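Local atomic coordinates of triacylglycerol lipase (Yarrowia lipolytica, PDB entry 3O0D), a protein that probably hydrolyses the ester bonds of triacylglycerols, as a secreted, glycosylated yeast lipase of the alpha/beta-hydrolase fold. Residues P62-D67 with F129-N134. Residues are numbered along the deposited sequence; the frame is centred on the assembly and turned at random.
Sequences PRLIFD and FIQSYN. With NAG (2-acetamido-2-deoxy-beta-D-glucopyranose), chain I.
Pro62 to Asp67 lead out of strand 53-60 and curl into a type I beta turn, Leu64 to Asp67, whose closing bond runs from Asp67 N to Leu64 O. Exposed Leu64 points toward the helix, its CD1 3.8 Å from Gln131 NE2, the two side chains crossing at about a right angle. Ile65 turns its back on helix 127-150 and packs instead on Asp93 and Asp97 of helix 91-100.

Phe66 makes the largest single contribution to the buried area. Its CE1 comes within 4.1 Å of CE1 of Phe129, the rings meeting obliquely, while its CB lies 3.6 Å from the hydroxyl OG of Ser132. That OG also sits 2.9 Å from Phe66 O, but Gly128 O competes for the same proton, so the hydroxyl lies between a helix carbonyl and a turn carbonyl. Ser132 CA adds a CH···O contact to Phe66 O.

Asp67 carries the polar link. Gln131 CG is anti to its backbone N (chi1 176°), and a bend at chi2 brings NE2 to Asp67 OD1 at 3.1 Å in a nearly straight bond (166°) that lies in the amide plane and meets the oxygen almost along its C-O axis. The other oxygen, OD2, accepts a hydrogen bond from Leu64 N, which lies above the carboxylate plane, so one carboxylate joins the turn to the helix. An alanine at Asp67 would remove both carboxylate oxygens, and would probably loosen the turn and its tie to the helix.

Further along the helix, Asn134 ND2 is bonded to a NAG, and C8 of that sugar touches Ile130 CG2. The turn, just before strand 68-75, thus sits between helix 91-100, against which Phe66 also packs, and helix 127-150, which rests through Phe129 and Ser132 on Leu163 of helix 163-177.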
ATOM      1  N   PRO A  62      -5.065   8.273  16.990  1.00 22.21           N
ATOM      2  CA  PRO A  62      -5.529   9.463  16.303  1.00 21.89           C
ATOM      3  C   PRO A  62      -4.701  10.713  16.628  1.00 24.09           C
ATOM      4  O   PRO A  62      -5.085  11.815  16.257  1.00 22.32           O
ATOM      5  CB  PRO A  62      -6.943   9.632  16.889  1.00 22.10           C
ATOM      6  CG  PRO A  62      -6.830   9.190  18.359  1.00 24.56           C
ATOM      7  CD  PRO A  62      -5.735   8.056  18.287  1.00 22.88           C
ATOM      8  N   ARG A  63      -3.552  10.553  17.261  1.00 22.44           N
ATOM      9  CA  ARG A  63      -2.873  11.741  17.870  1.00 24.94           C
ATOM     10  C   ARG A  63      -2.329  12.766  16.894  1.00 25.12           C
ATOM     11  O   ARG A  63      -2.417  14.003  17.157  1.00 25.75           O
ATOM     12  CB  ARG A  63      -1.895  11.300  19.016  1.00 23.69           C
ATOM     13  CG  ARG A  63      -2.754  10.917  20.232  1.00 26.88           C
ATOM     14  CD  ARG A  63      -1.910  10.286  21.348  1.00 36.14           C
ATOM     15  NE  ARG A  63      -1.310   9.005  20.943  1.00 42.86           N
ATOM     16  CZ  ARG A  63      -0.577   8.250  21.757  1.00 47.21           C
ATOM     17  NH1 ARG A  63      -0.356   8.642  23.016  1.00 47.07           N
ATOM     18  NH2 ARG A  63      -0.052   7.114  21.320  1.00 50.16           N
ATOM     19  N   LEU A  64      -1.792  12.298  15.755  1.00 21.71           N
ATOM     20  CA  LEU A  64      -1.099  13.127  14.768  1.00 20.86           C
ATOM     21  C   LEU A  64      -1.720  12.825  13.434  1.00 20.61           C
ATOM     22  O   LEU A  64      -2.322  11.711  13.279  1.00 19.74           O
ATOM     23  CB  LEU A  64       0.369  12.780  14.714  1.00 21.87           C
ATOM     24  CG  LEU A  64       1.036  12.982  16.083  1.00 25.45           C
ATOM     25  CD1 LEU A  64       2.468  12.403  16.101  1.00 24.40           C
ATOM     26  CD2 LEU A  64       1.026  14.504  16.444  1.00 27.55           C
ATOM     27  N   ILE A  65      -1.570  13.795  12.528  1.00 18.63           N
ATOM     28  CA  ILE A  65      -2.219  13.751  11.214  1.00 21.23           C
ATOM     29  C   ILE A  65      -1.717  12.565  10.395  1.00 21.16           C
ATOM     30  O   ILE A  65      -2.456  12.024   9.590  1.00 20.98           O
ATOM     31  CB  ILE A  65      -2.054  15.086  10.431  1.00 21.10           C
ATOM     32  CG1 ILE A  65      -2.805  14.995   9.132  1.00 23.97           C
ATOM     33  CG2 ILE A  65      -0.598  15.414  10.131  1.00 19.73           C
ATOM     34  CD1 ILE A  65      -4.327  14.961   9.370  1.00 22.93           C
ATOM     35  N   PHE A  66      -0.493  12.136  10.650  1.00 20.73           N
ATOM     36  CA  PHE A  66       0.011  10.923   9.908  1.00 19.93           C
ATOM     37  C   PHE A  66      -0.019   9.612  10.668  1.00 19.45           C
ATOM     38  O   PHE A  66       0.636   8.612  10.234  1.00 20.32           O
ATOM     39  CB  PHE A  66       1.387  11.224   9.409  1.00 20.92           C
ATOM     40  CG  PHE A  66       1.395  12.146   8.233  1.00 23.89           C
ATOM     41  CD1 PHE A  66       1.126  11.667   6.948  1.00 25.67           C
ATOM     42  CD2 PHE A  66       1.702  13.492   8.393  1.00 25.87           C
ATOM     43  CE1 PHE A  66       1.135  12.498   5.883  1.00 28.39           C
ATOM     44  CE2 PHE A  66       1.735  14.344   7.302  1.00 20.63           C
ATOM     45  CZ  PHE A  66       1.425  13.894   6.070  1.00 29.41           C
ATOM     46  N   ASP A  67      -0.771   9.555  11.727  1.00 16.96           N
ATOM     47  CA  ASP A  67      -0.907   8.331  12.500  1.00 18.91           C
ATOM     48  C   ASP A  67      -1.868   7.340  11.792  1.00 17.17           C
ATOM     49  O   ASP A  67      -2.636   7.725  10.888  1.00 15.72           O
ATOM     50  CB  ASP A  67      -1.430   8.606  13.865  1.00 19.60           C
ATOM     51  CG  ASP A  67      -0.314   9.075  14.839  1.00 22.67           C
ATOM     52  OD1 ASP A  67       0.898   9.016  14.502  1.00 21.41           O
ATOM     53  OD2 ASP A  67      -0.709   9.429  15.955  1.00 23.33           O
ATOM     54  N   PHE A 129       5.470  10.310   6.127  1.00 17.11           N
ATOM     55  CA  PHE A 129       5.276   8.836   5.800  1.00 16.71           C
ATOM     56  C   PHE A 129       6.155   8.032   6.723  1.00 18.19           C
ATOM     57  O   PHE A 129       5.756   6.941   7.140  1.00 16.91           O
ATOM     58  CB  PHE A 129       5.633   8.546   4.343  1.00 15.92           C
ATOM     59  CG  PHE A 129       4.688   9.254   3.366  1.00 16.29           C
ATOM     60  CD1 PHE A 129       3.362   9.460   3.718  1.00 18.52           C
ATOM     61  CD2 PHE A 129       5.152   9.716   2.154  1.00 20.40           C
ATOM     62  CE1 PHE A 129       2.538  10.144   2.881  1.00 18.90           C
ATOM     63  CE2 PHE A 129       4.267  10.423   1.283  1.00 23.62           C
ATOM     64  CZ  PHE A 129       2.978  10.602   1.689  1.00 19.79           C
ATOM     65  N   ILE A 130       7.325   8.575   7.104  1.00 18.21           N
ATOM     66  CA  ILE A 130       8.111   7.875   8.141  1.00 19.85           C
ATOM     67  C   ILE A 130       7.371   7.817   9.410  1.00 19.74           C
ATOM     68  O   ILE A 130       7.414   6.797  10.125  1.00 18.88           O
ATOM     69  CB  ILE A 130       9.512   8.529   8.399  1.00 19.40           C
ATOM     70  CG1 ILE A 130      10.278   8.512   7.090  1.00 25.32           C
ATOM     71  CG2 ILE A 130      10.238   7.819   9.628  1.00 27.69           C
ATOM     72  CD1 ILE A 130      11.768   8.806   7.224  1.00 30.56           C
ATOM     73  N   GLN A 131       6.668   8.898   9.790  1.00 18.36           N
ATOM     74  CA  GLN A 131       5.843   8.811  10.951  1.00 17.58           C
ATOM     75  C   GLN A 131       4.711   7.737  10.873  1.00 16.89           C
ATOM     76  O   GLN A 131       4.351   7.095  11.875  1.00 18.85           O
ATOM     77  CB  GLN A 131       5.205  10.179  11.270  1.00 17.87           C
ATOM     78  CG  GLN A 131       4.216  10.183  12.445  1.00 21.49           C
ATOM     79  CD  GLN A 131       4.804   9.685  13.763  1.00 26.19           C
ATOM     80  OE1 GLN A 131       6.021   9.724  13.966  1.00 30.63           O
ATOM     81  NE2 GLN A 131       3.944   9.196  14.650  1.00 24.20           N
ATOM     82  N   SER A 132       4.087   7.615   9.715  1.00 17.37           N
ATOM     83  CA  SER A 132       3.032   6.625   9.537  0.50 16.13           C
ATOM     84  C   SER A 132       3.607   5.200   9.741  1.00 16.24           C
ATOM     85  O   SER A 132       2.988   4.375  10.395  1.00 16.26           O
ATOM     86  CB  SER A 132       2.472   6.751   8.126  0.50 17.42           C
ATOM     87  OG  SER A 132       2.149   8.117   7.863  0.50 14.92           O
ATOM     88  N   TYR A 133       4.776   5.014   9.149  1.00 16.23           N
ATOM     89  CA  TYR A 133       5.544   3.699   9.274  1.00 16.64           C
ATOM     90  C   TYR A 133       5.889   3.524  10.772  1.00 17.76           C
ATOM     91  O   TYR A 133       5.626   2.517  11.379  1.00 16.35           O
ATOM     92  CB  TYR A 133       6.796   3.655   8.420  1.00 15.46           C
ATOM     93  CG  TYR A 133       7.657   2.559   9.025  1.00 16.79           C
ATOM     94  CD1 TYR A 133       7.346   1.244   8.803  1.00 16.72           C
ATOM     95  CD2 TYR A 133       8.823   2.882   9.763  1.00 15.14           C
ATOM     96  CE1 TYR A 133       8.125   0.178   9.414  1.00 16.56           C
ATOM     97  CE2 TYR A 133       9.587   1.848  10.354  1.00 20.21           C
ATOM     98  CZ  TYR A 133       9.248   0.535  10.168  1.00 20.20           C
ATOM     99  OH  TYR A 133      10.027  -0.470  10.737  1.00 16.90           O
ATOM    100  N   ASN A 134       6.419   4.565  11.403  1.00 15.89           N
ATOM    101  CA  ASN A 134       6.765   4.384  12.794  1.00 18.02           C
ATOM    102  C   ASN A 134       5.654   4.111  13.683  1.00 16.31           C
ATOM    103  O   ASN A 134       5.785   3.349  14.642  1.00 17.81           O
ATOM    104  CB  ASN A 134       7.569   5.646  13.282  1.00 18.26           C
ATOM    105  CG  ASN A 134       8.971   5.342  13.606  1.00 24.63           C
ATOM    106  OD1 ASN A 134       9.726   4.750  12.833  1.00 23.99           O
ATOM    107  ND2 ASN A 134       9.372   5.853  14.799  1.00 25.64           N
TER
HETATM  108  C1  NAG I 303      10.708   5.630  15.319  1.00 26.31           C
HETATM  109  C2  NAG I 303      11.480   6.920  15.569  1.00 29.33           C
HETATM  110  C3  NAG I 303      12.692   6.567  16.425  1.00 32.08           C
HETATM  111  C4  NAG I 303      12.372   5.738  17.669  1.00 31.92           C
HETATM  112  C5  NAG I 303      11.528   4.520  17.298  1.00 34.54           C
HETATM  113  C6  NAG I 303      10.873   3.784  18.459  1.00 36.19           C
HETATM  114  C7  NAG I 303      11.305   8.627  13.853  1.00 29.86           C
HETATM  115  C8  NAG I 303      11.817   9.255  12.616  1.00 32.81           C
HETATM  116  N2  NAG I 303      11.935   7.544  14.351  1.00 32.51           N
HETATM  117  O3  NAG I 303      13.424   7.753  16.782  1.00 33.41           O
HETATM  118  O4  NAG I 303      13.636   5.298  18.150  1.00 36.39           O
HETATM  119  O5  NAG I 303      10.413   4.936  16.507  1.00 31.15           O
HETATM  120  O6  NAG I 303      10.629   2.473  17.999  1.00 34.41           O
HETATM  121  O7  NAG I 303      10.325   9.102  14.397  1.00 34.10           O